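Local coordinates for protein 336aa long hypothetical dTDP-glucose 4,6-dehydratase (Pyrococcus horikoshii, PDB 2HUN) that binds NAD and probably acts as a dTDP-glucose 4,6-dehydratase, removing water from a nucleotide-activated sugar, at residues D65-V79 against T108-F122. Numbering follows the deposited sequence.
Sequences DYELVKELVRKVDGV and TLLESIRRENPEVRF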
loop_
_atom_site.group_PDB
_atom_site.type_symbol
_atom_site.label_atom_id
_atom_site.label_comp_id
_atom_site.label_asym_id
_atom_site.label_seq_id
_atom_site.Cartn_x
_atom_site.Cartn_y
_atom_site.Cartn_z
ATOM N N ASP A 65 0.730 19.208 5.330
ATOM C CA ASP A 65 1.485 20.364 5.818
ATOM C C ASP A 65 1.979 20.000 7.211
ATOM O O ASP A 65 1.302 20.277 8.203
ATOM C CB ASP A 65 0.565 21.589 5.901
ATOM C CG ASP A 65 1.307 22.864 6.284
ATOM O OD1 ASP A 65 2.425 22.775 6.836
ATOM O OD2 ASP A 65 0.754 23.959 6.043
ATOM N N TYR A 66 3.155 19.385 7.286
ATOM C CA TYR A 66 3.696 18.957 8.571
ATOM C C TYR A 66 3.690 20.022 9.663
ATOM O O TYR A 66 3.173 19.787 10.753
ATOM C CB TYR A 66 5.122 18.405 8.417
ATOM C CG TYR A 66 5.600 17.749 9.693
ATOM C CD1 TYR A 66 5.028 16.558 10.136
ATOM C CD2 TYR A 66 6.543 18.373 10.513
ATOM C CE1 TYR A 66 5.371 16.003 11.365
ATOM C CE2 TYR A 66 6.895 17.826 11.747
ATOM C CZ TYR A 66 6.302 16.644 12.168
ATOM O OH TYR A 66 6.612 16.118 13.399
ATOM N N GLU A 67 4.259 21.190 9.374
ATOM C CA GLU A 67 4.319 22.273 10.353
ATOM C C GLU A 67 2.968 22.635 10.955
ATOM O O GLU A 67 2.863 22.891 12.152
ATOM C CB GLU A 67 4.955 23.521 9.727
ATOM C CG GLU A 67 6.422 23.336 9.379
ATOM C CD GLU A 67 7.244 22.886 10.577
ATOM O OE1 GLU A 67 7.172 23.559 11.626
ATOM O OE2 GLU A 67 7.961 21.864 10.472
ATOM N N LEU A 68 1.931 22.662 10.128
ATOM C CA LEU A 68 0.604 22.988 10.618
ATOM C C LEU A 68 -0.004 21.795 11.356
ATOM O O LEU A 68 -0.527 21.931 12.463
ATOM C CB LEU A 68 -0.307 23.378 9.451
ATOM C CG LEU A 68 -1.755 23.733 9.799
ATOM C CD1 LEU A 68 -1.814 25.121 10.439
ATOM C CD2 LEU A 68 -2.592 23.701 8.533
ATOM N N VAL A 69 0.077 20.623 10.738
ATOM C CA VAL A 69 -0.501 19.416 11.318
ATOM C C VAL A 69 0.084 18.986 12.663
ATOM O O VAL A 69 -0.659 18.585 13.559
ATOM C CB VAL A 69 -0.401 18.237 10.318
ATOM C CG1 VAL A 69 -0.894 16.953 10.964
ATOM C CG2 VAL A 69 -1.225 18.545 9.084
ATOM N N LYS A 70 1.402 19.075 12.814
ATOM C CA LYS A 70 2.035 18.666 14.066
ATOM C C LYS A 70 1.470 19.433 15.256
ATOM O O LYS A 70 1.266 18.867 16.331
ATOM C CB LYS A 70 3.560 18.852 13.992
ATOM C CG LYS A 70 4.054 20.292 14.100
ATOM C CD LYS A 70 5.554 20.364 13.863
ATOM C CE LYS A 70 6.119 21.764 14.068
ATOM N NZ LYS A 70 6.111 22.172 15.498
ATOM N N GLU A 71 1.199 20.719 15.058
ATOM C CA GLU A 71 0.663 21.558 16.129
ATOM C C GLU A 71 -0.714 21.073 16.572
ATOM O O GLU A 71 -1.049 21.106 17.758
ATOM C CB GLU A 71 0.578 23.006 15.653
ATOM C CG GLU A 71 1.866 23.508 15.019
ATOM C CD GLU A 71 2.934 23.879 16.033
ATOM O OE1 GLU A 71 3.029 23.222 17.091
ATOM O OE2 GLU A 71 3.695 24.832 15.757
ATOM N N LEU A 72 -1.512 20.608 15.618
ATOM C CA LEU A 72 -2.846 20.122 15.940
ATOM C C LEU A 72 -2.786 18.754 16.622
ATOM O O LEU A 72 -3.485 18.508 17.606
ATOM C CB LEU A 72 -3.699 20.043 14.668
ATOM C CG LEU A 72 -3.842 21.341 13.862
ATOM C CD1 LEU A 72 -4.759 21.095 12.662
ATOM C CD2 LEU A 72 -4.398 22.457 14.756
ATOM N N VAL A 73 -1.950 17.864 16.095
ATOM C CA VAL A 73 -1.816 16.528 16.668
ATOM C C VAL A 73 -1.327 16.589 18.113
ATOM O O VAL A 73 -1.765 15.800 18.958
ATOM C CB VAL A 73 -0.854 15.651 15.823
ATOM C CG1 VAL A 73 -0.395 14.444 16.624
ATOM C CG2 VAL A 73 -1.566 15.185 14.561
ATOM N N ARG A 74 -0.435 17.538 18.390
ATOM C CA ARG A 74 0.121 17.724 19.728
ATOM C C ARG A 74 -0.935 17.944 20.807
ATOM O O ARG A 74 -0.754 17.522 21.946
ATOM C CB ARG A 74 1.038 18.947 19.773
ATOM C CG ARG A 74 2.306 18.879 18.969
ATOM C CD ARG A 74 3.038 20.208 19.127
ATOM N NE ARG A 74 3.322 20.476 20.535
ATOM C CZ ARG A 74 3.349 21.691 21.082
ATOM N NH1 ARG A 74 3.105 22.767 20.344
ATOM N NH2 ARG A 74 3.619 21.825 22.373
ATOM N N LYS A 75 -2.031 18.607 20.453
ATOM C CA LYS A 75 -3.057 18.931 21.435
ATOM C C LYS A 75 -4.333 18.094 21.501
ATOM O O LYS A 75 -5.249 18.448 22.236
ATOM C CB LYS A 75 -3.444 20.405 21.274
ATOM C CG LYS A 75 -4.229 20.696 20.008
ATOM C CD LYS A 75 -4.494 22.183 19.809
ATOM C CE LYS A 75 -3.308 22.878 19.181
ATOM N NZ LYS A 75 -3.706 24.194 18.615
ATOM N N VAL A 76 -4.415 16.990 20.767
ATOM C CA VAL A 76 -5.638 16.188 20.820
ATOM C C VAL A 76 -5.448 14.821 21.468
ATOM O O VAL A 76 -4.325 14.369 21.668
ATOM C CB VAL A 76 -6.247 15.986 19.408
ATOM C CG1 VAL A 76 -6.667 17.328 18.821
ATOM C CG2 VAL A 76 -5.244 15.293 18.502
ATOM N N ASP A 77 -6.563 14.174 21.794
ATOM C CA ASP A 77 -6.552 12.849 22.410
ATOM C C ASP A 77 -6.792 11.776 21.359
ATOM O O ASP A 77 -6.419 10.616 21.544
ATOM C CB ASP A 77 -7.653 12.741 23.461
ATOM C CG ASP A 77 -7.525 13.786 24.539
ATOM O OD1 ASP A 77 -6.521 13.755 25.276
ATOM O OD2 ASP A 77 -8.423 14.639 24.644
ATOM N N GLY A 78 -7.430 12.170 20.263
ATOM C CA GLY A 78 -7.721 11.227 19.198
ATOM C C GLY A 78 -7.699 11.889 17.834
ATOM O O GLY A 78 -7.892 13.103 17.720
ATOM N N VAL A 79 -7.452 11.087 16.803
ATOM C CA VAL A 79 -7.396 11.573 15.435
ATOM C C VAL A 79 -8.210 10.655 14.527
ATOM O O VAL A 79 -7.938 9.461 14.446
ATOM C CB VAL A 79 -5.947 11.609 14.912
ATOM C CG1 VAL A 79 -5.932 12.049 13.457
ATOM C CG2 VAL A 79 -5.102 12.558 15.762
ATOM N N THR A 108 2.435 12.081 6.448
ATOM C CA THR A 108 2.664 13.275 7.256
ATOM C C THR A 108 1.946 13.199 8.602
ATOM O O THR A 108 2.495 13.588 9.632
ATOM C CB THR A 108 2.193 14.544 6.513
ATOM O OG1 THR A 108 2.783 14.578 5.207
ATOM C CG2 THR A 108 2.616 15.796 7.280
ATOM N N LEU A 109 0.717 12.700 8.584
ATOM C CA LEU A 109 -0.059 12.560 9.804
ATOM C C LEU A 109 0.626 11.539 10.713
ATOM O O LEU A 109 0.748 11.759 11.920
ATOM C CB LEU A 109 -1.480 12.096 9.471
ATOM C CG LEU A 109 -2.532 12.311 10.558
ATOM C CD1 LEU A 109 -2.731 13.809 10.764
ATOM C CD2 LEU A 109 -3.845 11.652 10.152
ATOM N N LEU A 110 1.074 10.428 10.132
ATOM C CA LEU A 110 1.751 9.383 10.901
ATOM C C LEU A 110 3.037 9.934 11.520
ATOM O O LEU A 110 3.345 9.669 12.679
ATOM C CB LEU A 110 2.063 8.172 10.005
ATOM C CG LEU A 110 0.851 7.305 9.627
ATOM C CD1 LEU A 110 1.221 6.285 8.553
ATOM C CD2 LEU A 110 0.330 6.610 10.879
ATOM N N GLU A 111 3.788 10.705 10.745
ATOM C CA GLU A 111 5.024 11.278 11.261
ATOM C C GLU A 111 4.748 12.236 12.409
ATOM O O GLU A 111 5.427 12.189 13.433
ATOM C CB GLU A 111 5.790 11.997 10.149
ATOM C CG GLU A 111 6.644 11.070 9.281
ATOM C CD GLU A 111 7.752 10.381 10.073
ATOM O OE1 GLU A 111 7.502 9.315 10.676
ATOM O OE2 GLU A 111 8.875 10.917 10.101
ATOM N N SER A 112 3.745 13.097 12.254
ATOM C CA SER A 112 3.419 14.046 13.310
ATOM C C SER A 112 3.006 13.288 14.566
ATOM O O SER A 112 3.344 13.684 15.682
ATOM C CB SER A 112 2.288 14.983 12.865
ATOM O OG SER A 112 1.048 14.304 12.795
ATOM N N ILE A 113 2.284 12.188 14.384
ATOM C CA ILE A 113 1.852 11.396 15.522
ATOM C C ILE A 113 3.019 10.741 16.267
ATOM O O ILE A 113 3.102 10.846 17.494
ATOM C CB ILE A 113 0.844 10.305 15.097
ATOM C CG1 ILE A 113 -0.506 10.956 14.773
ATOM C CG2 ILE A 113 0.701 9.264 16.204
ATOM C CD1 ILE A 113 -1.539 10.000 14.193
ATOM N N ARG A 114 3.927 10.086 15.543
ATOM C CA ARG A 114 5.051 9.417 16.196
ATOM C C ARG A 114 6.128 10.388 16.680
ATOM O O ARG A 114 6.865 10.081 17.613
ATOM C CB ARG A 114 5.669 8.349 15.271
ATOM C CG ARG A 114 6.466 8.862 14.068
ATOM C CD ARG A 114 7.956 9.017 14.389
ATOM N NE ARG A 114 8.721 9.401 13.203
ATOM C CZ ARG A 114 10.040 9.571 13.173
ATOM N NH1 ARG A 114 10.766 9.388 14.271
ATOM N NH2 ARG A 114 10.637 9.933 12.041
ATOM N N ARG A 115 6.215 11.558 16.059
ATOM C CA ARG A 115 7.211 12.542 16.470
ATOM C C ARG A 115 6.718 13.406 17.632
ATOM O O ARG A 115 7.497 13.759 18.515
ATOM C CB ARG A 115 7.596 13.444 15.289
ATOM C CG ARG A 115 8.359 12.730 14.192
ATOM C CD ARG A 115 8.615 13.633 12.991
ATOM N NE ARG A 115 9.286 14.876 13.367
ATOM C CZ ARG A 115 9.770 15.762 12.500
ATOM N NH1 ARG A 115 9.671 15.548 11.193
ATOM N NH2 ARG A 115 10.341 16.877 12.940
ATOM N N GLU A 116 5.427 13.724 17.646
ATOM C CA GLU A 116 4.859 14.581 18.692
ATOM C C GLU A 116 4.030 13.923 19.792
ATOM O O GLU A 116 4.145 14.299 20.958
ATOM C CB GLU A 116 3.990 15.668 18.059
ATOM C CG GLU A 116 4.720 16.661 17.175
ATOM C CD GLU A 116 5.550 17.656 17.966
ATOM O OE1 GLU A 116 5.434 17.678 19.209
ATOM O OE2 GLU A 116 6.308 18.423 17.338
ATOM N N ASN A 117 3.193 12.954 19.437
ATOM C CA ASN A 117 2.321 12.342 20.428
ATOM C C ASN A 117 1.947 10.898 20.087
ATOM O O ASN A 117 0.814 10.613 19.702
ATOM C CB ASN A 117 1.053 13.189 20.534
ATOM C CG ASN A 117 0.155 12.768 21.676
ATOM O OD1 ASN A 117 0.620 12.182 22.652
ATOM N ND2 ASN A 117 -1.138 13.049 21.557
ATOM N N PRO A 118 2.893 9.965 20.256
ATOM C CA PRO A 118 2.658 8.550 19.955
ATOM C C PRO A 118 1.529 7.862 20.721
ATOM O O PRO A 118 1.126 6.758 20.362
ATOM C CB PRO A 118 4.023 7.912 20.216
ATOM C CG PRO A 118 4.607 8.783 21.283
ATOM C CD PRO A 118 4.249 10.167 20.798
ATOM N N GLU A 119 1.004 8.505 21.757
ATOM C CA GLU A 119 -0.070 7.897 22.533
ATOM C C GLU A 119 -1.466 8.280 22.040
ATOM O O GLU A 119 -2.469 7.753 22.528
ATOM C CB GLU A 119 0.080 8.271 24.007
ATOM C CG GLU A 119 1.498 8.077 24.513
ATOM C CD GLU A 119 1.619 8.254 26.011
ATOM O OE1 GLU A 119 0.974 9.177 26.554
ATOM O OE2 GLU A 119 2.372 7.479 26.642
ATOM N N VAL A 120 -1.529 9.188 21.071
ATOM C CA VAL A 120 -2.815 9.624 20.532
ATOM C C VAL A 120 -3.544 8.447 19.874
ATOM O O VAL A 120 -2.917 7.596 19.247
ATOM C CB VAL A 120 -2.628 10.758 19.484
ATOM C CG1 VAL A 120 -2.075 10.194 18.187
ATOM C CG2 VAL A 120 -3.946 11.476 19.245
ATOM N N ARG A 121 -4.862 8.391 20.036
ATOM C CA ARG A 121 -5.655 7.321 19.435
ATOM C C ARG A 121 -5.930 7.714 17.987
ATOM O O ARG A 121 -6.565 8.732 17.728
ATOM C CB ARG A 121 -6.965 7.139 20.202
ATOM C CG ARG A 121 -7.937 6.134 19.580
ATOM C CD ARG A 121 -7.314 4.757 19.394
ATOM N NE ARG A 121 -8.268 3.826 18.797
ATOM C CZ ARG A 121 -7.929 2.744 18.104
ATOM N NH1 ARG A 121 -6.651 2.449 17.914
ATOM N NH2 ARG A 121 -8.872 1.955 17.601
ATOM N N PHE A 122 -5.459 6.898 17.050
ATOM C CA PHE A 122 -5.606 7.182 15.625
ATOM C C PHE A 122 -6.467 6.186 14.844
ATOM O O PHE A 122 -6.254 4.981 14.918
ATOM C CB PHE A 122 -4.205 7.250 15.011
ATOM C CG PHE A 122 -4.184 7.443 13.523
ATOM C CD1 PHE A 122 -4.756 8.567 12.933
ATOM C CD2 PHE A 122 -3.527 6.529 12.716
ATOM C CE1 PHE A 122 -4.662 8.772 11.553
ATOM C CE2 PHE A 122 -3.428 6.721 11.348
ATOM C CZ PHE A 122 -3.995 7.846 10.760
#
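The Tyr-66 ring lies against helix 108-116, with Thr-108 O and Ser-112 N at its edge and CE1 3.4 Å from Ser-112 CA. Lys-70 CB rests over one face, near the rim. Arg-115 crosses the far end of the ring, guanidinium and ring planes 28° apart; Tyr-66 OH sits over one guanidinium face, 2.9 Å from NE, too poorly angled for a hydrogen bond. The other ring, Phe-122, has Ile-113 CD1 over one face, offset toward the rim. With CG trans to the backbone N (chi1 -170°), the Tyr-66 ring reaches as a knob among Thr-108, Glu-111, Ser-112 and Arg-115. Replacing Tyr-66 by an alanine is likely to open a gap beside Ser-112 and leave the Arg-115 guanidinium without its ring, freer to swing. Ser-112 returns the fit as a knob among Tyr-66, Val-69, Lys-70 and Val-73; its OG gives its proton to Leu-109 O at 2.7 Å, which satisfies the hydroxyl although Val-73 CG2 lies against it at 3.3 Å.

Both segments are helix-to-strand passages of the NAD-binding Rossmann fold: helices 66-74 and 108-116 cross at -50°, and strands 78-81 and 121-127 run parallel as neighbours. Arg-121 N donates to Asp-77 O, and Val-79 N to Arg-121 O (2.7 Å). Between helices and sheet, Val-79 CG1 meets Phe-122 CD1 (3.7 Å) and Leu-109 CD2, while Leu-109 CD1 reaches Val-69 CG1. Toward solvent, Glu-116 OE1 makes a long salt bridge to Arg-74 NE (3.7 Å). Arg-74 also holds Glu-71 OE1 with its NH1.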